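Local atomic coordinates of kinectin 1 (Kinesin receptor) (Legionella pneumophila, PDB entry 4MU6), a protein that is a bacterial effector of uncertain molecular function, represented here by its elongated, all-helical N-terminal coiled-coil domain. Residues Trp44-Val49 against Gln253-Ile258. Numbering follows the deposited sequence.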
loop_
_atom_site.group_PDB
_atom_site.type_symbol
_atom_site.label_atom_id
_atom_site.label_comp_id
_atom_site.label_asym_id
_atom_site.label_seq_id
_atom_site.Cartn_x
_atom_site.Cartn_y
_atom_site.Cartn_z
ATOM N N TRP A 44 19.073 16.708 32.176
ATOM C CA TRP A 44 17.806 17.382 31.904
ATOM C C TRP A 44 17.749 17.913 30.473
ATOM O O TRP A 44 16.719 17.841 29.812
ATOM C CB TRP A 44 17.563 18.528 32.885
ATOM C CG TRP A 44 16.244 19.219 32.649
ATOM C CD1 TRP A 44 16.009 20.300 31.836
ATOM C CD2 TRP A 44 14.976 18.860 33.214
ATOM N NE1 TRP A 44 14.675 20.635 31.872
ATOM C CE2 TRP A 44 14.021 19.771 32.712
ATOM C CE3 TRP A 44 14.557 17.854 34.091
ATOM C CZ2 TRP A 44 12.675 19.711 33.066
ATOM C CZ3 TRP A 44 13.212 17.795 34.443
ATOM C CH2 TRP A 44 12.289 18.716 33.927
ATOM N N ILE A 45 18.861 18.460 30.005
ATOM C CA ILE A 45 18.908 19.067 28.684
ATOM C C ILE A 45 18.914 18.010 27.575
ATOM O O ILE A 45 18.220 18.142 26.561
ATOM C CB ILE A 45 20.132 19.993 28.545
ATOM C CG1 ILE A 45 20.075 21.091 29.612
ATOM C CG2 ILE A 45 20.186 20.607 27.158
ATOM C CD1 ILE A 45 21.356 21.945 29.725
ATOM N N HIS A 46 19.697 16.959 27.766
ATOM C CA HIS A 46 19.734 15.897 26.774
ATOM C C HIS A 46 18.383 15.190 26.638
ATOM O O HIS A 46 18.004 14.791 25.535
ATOM C CB HIS A 46 20.830 14.875 27.056
ATOM C CG HIS A 46 21.075 13.959 25.901
ATOM N ND1 HIS A 46 21.352 14.431 24.634
ATOM C CD2 HIS A 46 21.031 12.611 25.801
ATOM C CE1 HIS A 46 21.491 13.409 23.810
ATOM N NE2 HIS A 46 21.306 12.294 24.493
ATOM N N SER A 47 17.666 15.051 27.754
ATOM C CA SER A 47 16.285 14.576 27.732
ATOM C C SER A 47 15.396 15.461 26.874
ATOM O O SER A 47 14.691 14.955 26.001
ATOM C CB SER A 47 15.699 14.480 29.141
ATOM O OG SER A 47 16.217 13.356 29.825
ATOM N N SER A 48 15.431 16.777 27.099
ATOM C CA SER A 48 14.567 17.661 26.316
ATOM C C SER A 48 14.916 17.701 24.811
ATOM O O SER A 48 14.010 17.743 23.978
ATOM C CB SER A 48 14.448 19.067 26.942
ATOM O OG SER A 48 15.464 19.953 26.512
ATOM N N VAL A 49 16.204 17.692 24.459
ATOM C CA VAL A 49 16.617 17.590 23.054
ATOM C C VAL A 49 16.125 16.256 22.468
ATOM O O VAL A 49 15.585 16.210 21.364
ATOM C CB VAL A 49 18.139 17.661 22.900
ATOM C CG1 VAL A 49 18.563 17.346 21.447
ATOM C CG2 VAL A 49 18.653 19.024 23.338
ATOM N N GLN A 253 22.701 10.876 19.058
ATOM C CA GLN A 253 24.093 10.642 19.397
ATOM C C GLN A 253 24.944 11.888 19.165
ATOM O O GLN A 253 25.813 12.193 19.962
ATOM C CB GLN A 253 24.664 9.449 18.625
ATOM C CG GLN A 253 26.124 9.159 18.938
ATOM C CD GLN A 253 26.378 8.966 20.424
ATOM O OE1 GLN A 253 25.504 8.506 21.165
ATOM N NE2 GLN A 253 27.578 9.324 20.871
ATOM N N GLU A 254 24.681 12.607 18.080
ATOM C CA GLU A 254 25.388 13.851 17.797
ATOM C C GLU A 254 25.164 14.902 18.887
ATOM O O GLU A 254 26.117 15.485 19.430
ATOM C CB GLU A 254 24.947 14.418 16.453
ATOM C CG GLU A 254 26.059 15.118 15.697
ATOM C CD GLU A 254 25.728 15.336 14.228
ATOM O OE1 GLU A 254 24.935 14.544 13.665
ATOM O OE2 GLU A 254 26.270 16.301 13.637
ATOM N N ALA A 255 23.897 15.148 19.186
ATOM C CA ALA A 255 23.498 16.083 20.219
ATOM C C ALA A 255 24.122 15.712 21.555
ATOM O O ALA A 255 24.481 16.588 22.336
ATOM C CB ALA A 255 21.963 16.127 20.339
ATOM N N ASP A 256 24.229 14.412 21.817
ATOM C CA ASP A 256 24.910 13.918 23.008
ATOM C C ASP A 256 26.374 14.359 23.000
ATOM O O ASP A 256 26.893 14.834 24.007
ATOM C CB ASP A 256 24.838 12.389 23.059
ATOM C CG ASP A 256 25.616 11.800 24.227
ATOM O OD1 ASP A 256 26.869 11.737 24.159
ATOM O OD2 ASP A 256 24.967 11.383 25.208
ATOM N N GLN A 257 27.033 14.197 21.857
ATOM C CA GLN A 257 28.464 14.490 21.745
ATOM C C GLN A 257 28.814 15.947 22.027
ATOM O O GLN A 257 29.867 16.244 22.587
ATOM C CB GLN A 257 28.973 14.119 20.351
ATOM C CG GLN A 257 29.106 12.636 20.110
ATOM C CD GLN A 257 30.220 12.021 20.928
ATOM O OE1 GLN A 257 30.000 11.550 22.047
ATOM N NE2 GLN A 257 31.431 12.023 20.374
ATOM N N ILE A 258 27.925 16.854 21.638
ATOM C CA ILE A 258 28.232 18.276 21.692
ATOM C C ILE A 258 27.579 19.010 22.867
ATOM O O ILE A 258 27.805 20.197 23.047
ATOM C CB ILE A 258 27.798 18.976 20.395
ATOM C CG1 ILE A 258 26.275 18.928 20.257
ATOM C CG2 ILE A 258 28.487 18.344 19.187
ATOM C CD1 ILE A 258 25.742 19.762 19.107
HETATM O O HOH W 1 22.009 16.930 23.909
HETATM O O HOH W 2 22.290 9.826 23.946
#
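With CG anti to the backbone N (chi1 -167°), the His46 side chain reaches out from its helix to the backbone of Asp256, whose own CG is also anti to its N and carries the carboxylate up so that OD2 lies over one face of the imidazole. CE1 makes the closest approach, 3.5 Å from Asp256 N, and the same carbon lies 3.6 Å from Asp256 CB. Asp256 OD2, above the ring, is 3.8 Å from His46 NE2, and the carboxylate plane stands nearly upright to the imidazole, at 83°. Carboxylate and ring are therefore in van der Waals contact, without a direct salt bridge.

Water carries the polar link instead. One molecule lies in the ring plane at its edge, 2.7 Å from His46 ND1, and donates a weak hydrogen bond to Ala255 O. A second is 2.7 Å from His46 NE2 and gives a weak, long bond to Asp256 OD2. Each ring nitrogen thus has a water partner, but with the far leg of both bridges weak, they are at most a loose restraint on rotation of the imidazole.

One turn further along helix 43-105, the contact becomes apolar: Val49 CG1 meets the Ala255 methyl, CB, at 3.8 Å. The axes of the two short helical segments come within 10.3 Å and run nearly antiparallel (155°).

This is interhelical packing between the beginning of helix 43-105 and the middle of helix 227-273, far from the centre of the long chain. Helix 10-22 covers the side of Val49 and Ala255, where Val49 touches His17 and Ala255 packs on Ile10 and Val14; His17 ND1 is also hydrogen-bonded to Ser48 OG, completing a local three-helix cluster.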